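Local coordinates for alpha-11 giardin (Giardia intestinalis, PDB 2II2), which binds calcium as a member of the annexin family, and probably acidic phospholipids, with a likely part in parasite attachment and cytoskeletal remodelling, at residues 161-175 and 200-213. Numbering follows the deposited sequence.
Sequences EVLKHNLIDADEPDH and LTGKSVQEAIETRY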
loop_
_atom_site.group_PDB
_atom_site.type_symbol
_atom_site.label_atom_id
_atom_site.label_comp_id
_atom_site.label_asym_id
_atom_site.label_seq_id
_atom_site.Cartn_x
_atom_site.Cartn_y
_atom_site.Cartn_z
ATOM N N GLU A 161 23.679 -14.213 7.142
ATOM C CA GLU A 161 23.707 -15.072 8.304
ATOM C C GLU A 161 22.826 -14.523 9.440
ATOM O O GLU A 161 22.176 -15.292 10.120
ATOM C CB GLU A 161 25.147 -15.298 8.778
ATOM C CG GLU A 161 25.944 -16.266 7.923
ATOM C CD GLU A 161 25.582 -17.739 8.109
ATOM O OE1 GLU A 161 24.672 -18.087 8.899
ATOM O OE2 GLU A 161 26.239 -18.556 7.428
ATOM N N VAL A 162 22.771 -13.201 9.618
ATOM C CA VAL A 162 21.912 -12.590 10.631
ATOM C C VAL A 162 20.454 -12.947 10.301
ATOM O O VAL A 162 19.664 -13.320 11.198
ATOM C CB VAL A 162 22.098 -11.045 10.696
ATOM C CG1 VAL A 162 20.996 -10.385 11.556
ATOM C CG2 VAL A 162 23.474 -10.697 11.225
ATOM N N LEU A 163 20.072 -12.842 9.029
ATOM C CA LEU A 163 18.726 -13.239 8.652
ATOM C C LEU A 163 18.464 -14.727 8.866
ATOM O O LEU A 163 17.409 -15.101 9.367
ATOM C CB LEU A 163 18.405 -12.869 7.202
ATOM C CG LEU A 163 18.321 -11.368 6.933
ATOM C CD1 LEU A 163 18.042 -11.112 5.465
ATOM C CD2 LEU A 163 17.230 -10.699 7.801
ATOM N N LYS A 164 19.400 -15.600 8.489
ATOM C CA LYS A 164 19.192 -17.025 8.714
ATOM C C LYS A 164 19.061 -17.292 10.204
ATOM O O LYS A 164 18.171 -18.027 10.646
ATOM C CB LYS A 164 20.359 -17.844 8.135
ATOM C CG LYS A 164 20.343 -19.346 8.494
ATOM C CD LYS A 164 21.508 -20.058 7.815
ATOM C CE LYS A 164 21.493 -21.549 8.089
ATOM N NZ LYS A 164 21.908 -21.825 9.473
ATOM N N HIS A 165 19.947 -16.705 10.994
ATOM C CA HIS A 165 19.929 -16.978 12.420
ATOM C C HIS A 165 18.604 -16.578 13.062
ATOM O O HIS A 165 17.998 -17.341 13.811
ATOM C CB HIS A 165 21.059 -16.259 13.116
ATOM C CG HIS A 165 21.113 -16.548 14.568
ATOM N ND1 HIS A 165 21.513 -17.771 15.057
ATOM C CD2 HIS A 165 20.750 -15.807 15.638
ATOM C CE1 HIS A 165 21.422 -17.762 16.376
ATOM N NE2 HIS A 165 20.966 -16.582 16.755
ATOM N N ASN A 166 18.170 -15.360 12.759
ATOM C CA ASN A 166 16.961 -14.855 13.383
ATOM C C ASN A 166 15.696 -15.451 12.823
ATOM O O ASN A 166 14.786 -15.778 13.590
ATOM C CB ASN A 166 16.907 -13.341 13.264
ATOM C CG ASN A 166 17.819 -12.649 14.257
ATOM O OD1 ASN A 166 17.511 -12.606 15.454
ATOM N ND2 ASN A 166 18.951 -12.130 13.788
ATOM N N LEU A 167 15.644 -15.660 11.513
ATOM C CA LEU A 167 14.404 -16.164 10.907
ATOM C C LEU A 167 14.220 -17.658 11.027
ATOM O O LEU A 167 13.090 -18.125 11.078
ATOM C CB LEU A 167 14.275 -15.754 9.428
ATOM C CG LEU A 167 14.212 -14.251 9.175
ATOM C CD1 LEU A 167 14.260 -13.959 7.688
ATOM C CD2 LEU A 167 12.973 -13.616 9.777
ATOM N N ILE A 168 15.324 -18.402 11.038
ATOM C CA ILE A 168 15.226 -19.850 11.000
ATOM C C ILE A 168 15.725 -20.518 12.275
ATOM O O ILE A 168 15.028 -21.374 12.814
ATOM C CB ILE A 168 15.943 -20.447 9.768
ATOM C CG1 ILE A 168 15.374 -19.840 8.478
ATOM C CG2 ILE A 168 15.768 -21.980 9.763
ATOM C CD1 ILE A 168 16.019 -20.312 7.210
ATOM N N ASP A 169 16.903 -20.124 12.754
ATOM C CA ASP A 169 17.610 -20.908 13.766
ATOM C C ASP A 169 17.276 -20.587 15.217
ATOM O O ASP A 169 17.210 -21.503 16.049
ATOM C CB ASP A 169 19.112 -20.823 13.523
ATOM C CG ASP A 169 19.505 -21.315 12.128
ATOM O OD1 ASP A 169 18.836 -22.211 11.563
ATOM O OD2 ASP A 169 20.490 -20.794 11.613
ATOM N N ALA A 170 17.110 -19.305 15.532
ATOM C CA ALA A 170 16.966 -18.851 16.930
ATOM C C ALA A 170 15.656 -19.315 17.535
ATOM O O ALA A 170 14.708 -19.489 16.800
ATOM C CB ALA A 170 17.027 -17.337 16.977
ATOM N N ASP A 171 15.604 -19.511 18.858
ATOM C CA ASP A 171 14.320 -19.764 19.531
ATOM C C ASP A 171 13.345 -18.627 19.238
ATOM O O ASP A 171 12.169 -18.861 18.960
ATOM C CB ASP A 171 14.501 -19.885 21.043
ATOM C CG ASP A 171 15.233 -21.141 21.450
ATOM O OD1 ASP A 171 15.287 -22.088 20.642
ATOM O OD2 ASP A 171 15.740 -21.185 22.599
ATOM N N GLU A 172 13.828 -17.391 19.335
ATOM C CA GLU A 172 13.009 -16.211 19.025
ATOM C C GLU A 172 13.843 -15.209 18.251
ATOM O O GLU A 172 14.996 -14.971 18.589
ATOM C CB GLU A 172 12.515 -15.556 20.322
ATOM C CG GLU A 172 11.578 -16.400 21.165
ATOM C CD GLU A 172 10.269 -16.706 20.455
ATOM O OE1 GLU A 172 9.783 -15.832 19.699
ATOM O OE2 GLU A 172 9.731 -17.820 20.657
ATOM N N PRO A 173 13.249 -14.595 17.220
ATOM C CA PRO A 173 14.000 -13.588 16.472
ATOM C C PRO A 173 14.253 -12.333 17.291
ATOM O O PRO A 173 13.444 -11.983 18.150
ATOM C CB PRO A 173 13.072 -13.234 15.299
ATOM C CG PRO A 173 12.078 -14.274 15.243
ATOM C CD PRO A 173 11.905 -14.779 16.664
ATOM N N ASP A 174 15.371 -11.663 17.016
ATOM C CA ASP A 174 15.604 -10.293 17.491
ATOM C C ASP A 174 14.883 -9.402 16.482
ATOM O O ASP A 174 15.428 -9.078 15.426
ATOM C CB ASP A 174 17.108 -10.011 17.538
ATOM C CG ASP A 174 17.456 -8.602 17.994
ATOM O OD1 ASP A 174 16.584 -7.722 17.973
ATOM O OD2 ASP A 174 18.639 -8.379 18.378
ATOM N N HIS A 175 13.640 -9.055 16.790
ATOM C CA HIS A 175 12.811 -8.337 15.815
ATOM C C HIS A 175 13.435 -7.025 15.371
ATOM O O HIS A 175 13.438 -6.688 14.185
ATOM C CB HIS A 175 11.397 -8.114 16.356
ATOM C CG HIS A 175 10.776 -9.370 16.849
ATOM N ND1 HIS A 175 10.519 -10.441 16.023
ATOM C CD2 HIS A 175 10.444 -9.769 18.101
ATOM C CE1 HIS A 175 10.025 -11.438 16.737
ATOM N NE2 HIS A 175 9.960 -11.052 17.999
ATOM N N LEU A 200 22.463 -20.017 1.200
ATOM C CA LEU A 200 22.717 -20.549 2.539
ATOM C C LEU A 200 21.614 -21.480 3.065
ATOM O O LEU A 200 21.875 -22.466 3.780
ATOM C CB LEU A 200 22.840 -19.380 3.524
ATOM C CG LEU A 200 24.127 -18.570 3.637
ATOM C CD1 LEU A 200 23.947 -17.411 4.599
ATOM C CD2 LEU A 200 25.255 -19.456 4.127
ATOM N N THR A 201 20.363 -21.162 2.742
ATOM C CA THR A 201 19.242 -21.830 3.399
ATOM C C THR A 201 18.415 -22.746 2.501
ATOM O O THR A 201 17.663 -23.592 2.999
ATOM C CB THR A 201 18.222 -20.797 3.974
ATOM O OG1 THR A 201 17.610 -20.079 2.903
ATOM C CG2 THR A 201 18.871 -19.848 4.959
ATOM N N GLY A 202 18.498 -22.520 1.193
ATOM C CA GLY A 202 17.603 -23.157 0.243
ATOM C C GLY A 202 16.174 -22.658 0.310
ATOM O O GLY A 202 15.289 -23.243 -0.286
ATOM N N LYS A 203 15.975 -21.519 0.975
ATOM C CA LYS A 203 14.664 -20.915 1.123
ATOM C C LYS A 203 14.678 -19.482 0.636
ATOM O O LYS A 203 15.708 -18.796 0.712
ATOM C CB LYS A 203 14.225 -20.923 2.611
ATOM C CG LYS A 203 14.213 -22.272 3.295
ATOM C CD LYS A 203 13.091 -23.126 2.767
ATOM C CE LYS A 203 12.833 -24.357 3.635
ATOM N NZ LYS A 203 11.724 -25.158 3.036
ATOM N N SER A 204 13.513 -19.013 0.197
ATOM C CA SER A 204 13.315 -17.594 0.010
ATOM C C SER A 204 13.163 -16.913 1.377
ATOM O O SER A 204 12.735 -17.514 2.374
ATOM C CB SER A 204 12.093 -17.292 -0.858
ATOM O OG SER A 204 10.919 -17.584 -0.140
ATOM N N VAL A 205 13.526 -15.636 1.387
ATOM C CA VAL A 205 13.333 -14.820 2.572
ATOM C C VAL A 205 11.843 -14.762 2.891
ATOM O O VAL A 205 11.471 -14.840 4.053
ATOM C CB VAL A 205 13.959 -13.407 2.425
ATOM C CG1 VAL A 205 13.650 -12.569 3.657
ATOM C CG2 VAL A 205 15.487 -13.496 2.238
ATOM N N GLN A 206 10.999 -14.617 1.864
ATOM C CA GLN A 206 9.552 -14.599 2.102
ATOM C C GLN A 206 9.109 -15.846 2.862
ATOM O O GLN A 206 8.363 -15.762 3.841
ATOM C CB GLN A 206 8.771 -14.510 0.799
ATOM C CG GLN A 206 7.252 -14.449 1.030
ATOM C CD GLN A 206 6.417 -14.818 -0.178
ATOM O OE1 GLN A 206 5.380 -15.484 -0.030
ATOM N NE2 GLN A 206 6.825 -14.422 -1.345
ATOM N N GLU A 207 9.540 -17.015 2.401
ATOM C CA GLU A 207 9.120 -18.252 3.035
ATOM C C GLU A 207 9.587 -18.302 4.485
ATOM O O GLU A 207 8.838 -18.693 5.381
ATOM C CB GLU A 207 9.608 -19.500 2.287
ATOM C CG GLU A 207 9.033 -20.782 2.928
ATOM C CD GLU A 207 9.600 -22.071 2.368
ATOM O OE1 GLU A 207 9.740 -22.174 1.133
ATOM O OE2 GLU A 207 9.834 -23.009 3.172
ATOM N N ALA A 208 10.846 -17.918 4.694
ATOM C CA ALA A 208 11.406 -17.918 6.047
ATOM C C ALA A 208 10.629 -16.967 6.971
ATOM O O ALA A 208 10.330 -17.323 8.106
ATOM C CB ALA A 208 12.866 -17.602 6.006
ATOM N N ILE A 209 10.309 -15.773 6.477
ATOM C CA ILE A 209 9.488 -14.856 7.275
ATOM C C ILE A 209 8.109 -15.447 7.594
ATOM O O ILE A 209 7.644 -15.373 8.719
ATOM C CB ILE A 209 9.335 -13.513 6.542
ATOM C CG1 ILE A 209 10.667 -12.769 6.463
ATOM C CG2 ILE A 209 8.309 -12.625 7.211
ATOM C CD1 ILE A 209 10.654 -11.580 5.489
ATOM N N GLU A 210 7.440 -15.965 6.571
ATOM C CA GLU A 210 6.069 -16.401 6.746
ATOM C C GLU A 210 5.983 -17.635 7.635
ATOM O O GLU A 210 4.993 -17.810 8.345
ATOM C CB GLU A 210 5.399 -16.569 5.383
ATOM C CG GLU A 210 5.119 -15.231 4.711
ATOM C CD GLU A 210 4.504 -15.326 3.339
ATOM O OE1 GLU A 210 4.607 -16.382 2.691
ATOM O OE2 GLU A 210 3.894 -14.319 2.882
ATOM N N THR A 211 7.041 -18.444 7.640
ATOM C CA THR A 211 7.089 -19.581 8.555
ATOM C C THR A 211 7.304 -19.131 9.996
ATOM O O THR A 211 6.675 -19.673 10.931
ATOM C CB THR A 211 8.181 -20.591 8.138
ATOM O OG1 THR A 211 7.776 -21.184 6.894
ATOM C CG2 THR A 211 8.420 -21.693 9.205
ATOM N N ARG A 212 8.177 -18.141 10.176
ATOM C CA ARG A 212 8.549 -17.702 11.522
ATOM C C ARG A 212 7.457 -16.887 12.205
ATOM O O ARG A 212 7.225 -17.029 13.390
ATOM C CB ARG A 212 9.813 -16.846 11.472
ATOM C CG ARG A 212 10.113 -16.150 12.787
ATOM C CD ARG A 212 10.417 -17.115 13.915
ATOM N NE ARG A 212 11.801 -17.520 13.794
ATOM C CZ ARG A 212 12.492 -18.173 14.727
ATOM N NH1 ARG A 212 11.915 -18.519 15.875
ATOM N NH2 ARG A 212 13.781 -18.445 14.493
ATOM N N TYR A 213 6.858 -15.968 11.464
ATOM C CA TYR A 213 5.940 -14.994 12.066
ATOM C C TYR A 213 4.512 -15.422 11.878
ATOM O O TYR A 213 3.940 -15.281 10.805
ATOM C CB TYR A 213 6.153 -13.596 11.477
ATOM C CG TYR A 213 7.408 -12.967 11.996
ATOM C CD1 TYR A 213 8.620 -13.165 11.358
ATOM C CD2 TYR A 213 7.392 -12.186 13.151
ATOM C CE1 TYR A 213 9.772 -12.599 11.862
ATOM C CE2 TYR A 213 8.531 -11.624 13.649
ATOM C CZ TYR A 213 9.728 -11.826 12.999
ATOM O OH TYR A 213 10.909 -11.251 13.463
HETATM O O HOH W 1 11.506 -19.596 9.179
#
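In the all-helical annexin fold of this protein, Arg212 of helix 205-212 reaches across to the C-terminal end of helix 156-169. Its chain leaves with CG anti to the backbone N (chi1 169°) and bends twice, laying the guanidinium edge against the carbonyls of Leu167 in the last turn and of Ala170 and Asp171 just beyond it. Arg212 NH2 donates to Ala170 O at 2.7 Å, nearly within the guanidinium plane; Arg212 NE meets Leu167 O at 3.1 Å from above the carbonyl plane, and NH1 adds weak bonds to the carbonyls of Ala170 and Asp171. Pro173 CD lies 3.6 Å above the guanidinium plane, offset toward its rim, while Pro173 CG packs on the aliphatic Arg212 CD. A water bridges Leu167 O and Ala208 O. Beside this polar cluster, Leu167 CD1 packs 4.0 Å from Ile209 CG1, while its CD2 touches the edge of the Tyr213 ring. Tyr213 OH in turn hydrogen-bonds His175 ND1 (2.7 Å), at the imidazole edge. At the Thr201 end, Ile168 CD1 rests 3.7 Å from Thr201 CG2. Segments 161-169 and 205-212 run at 36°, their axes 9.0 Å apart; Phe197 of helix 187-201 touches Leu163, Val205 and Ala208, and helix 216-230 packs against Val205 and Tyr213.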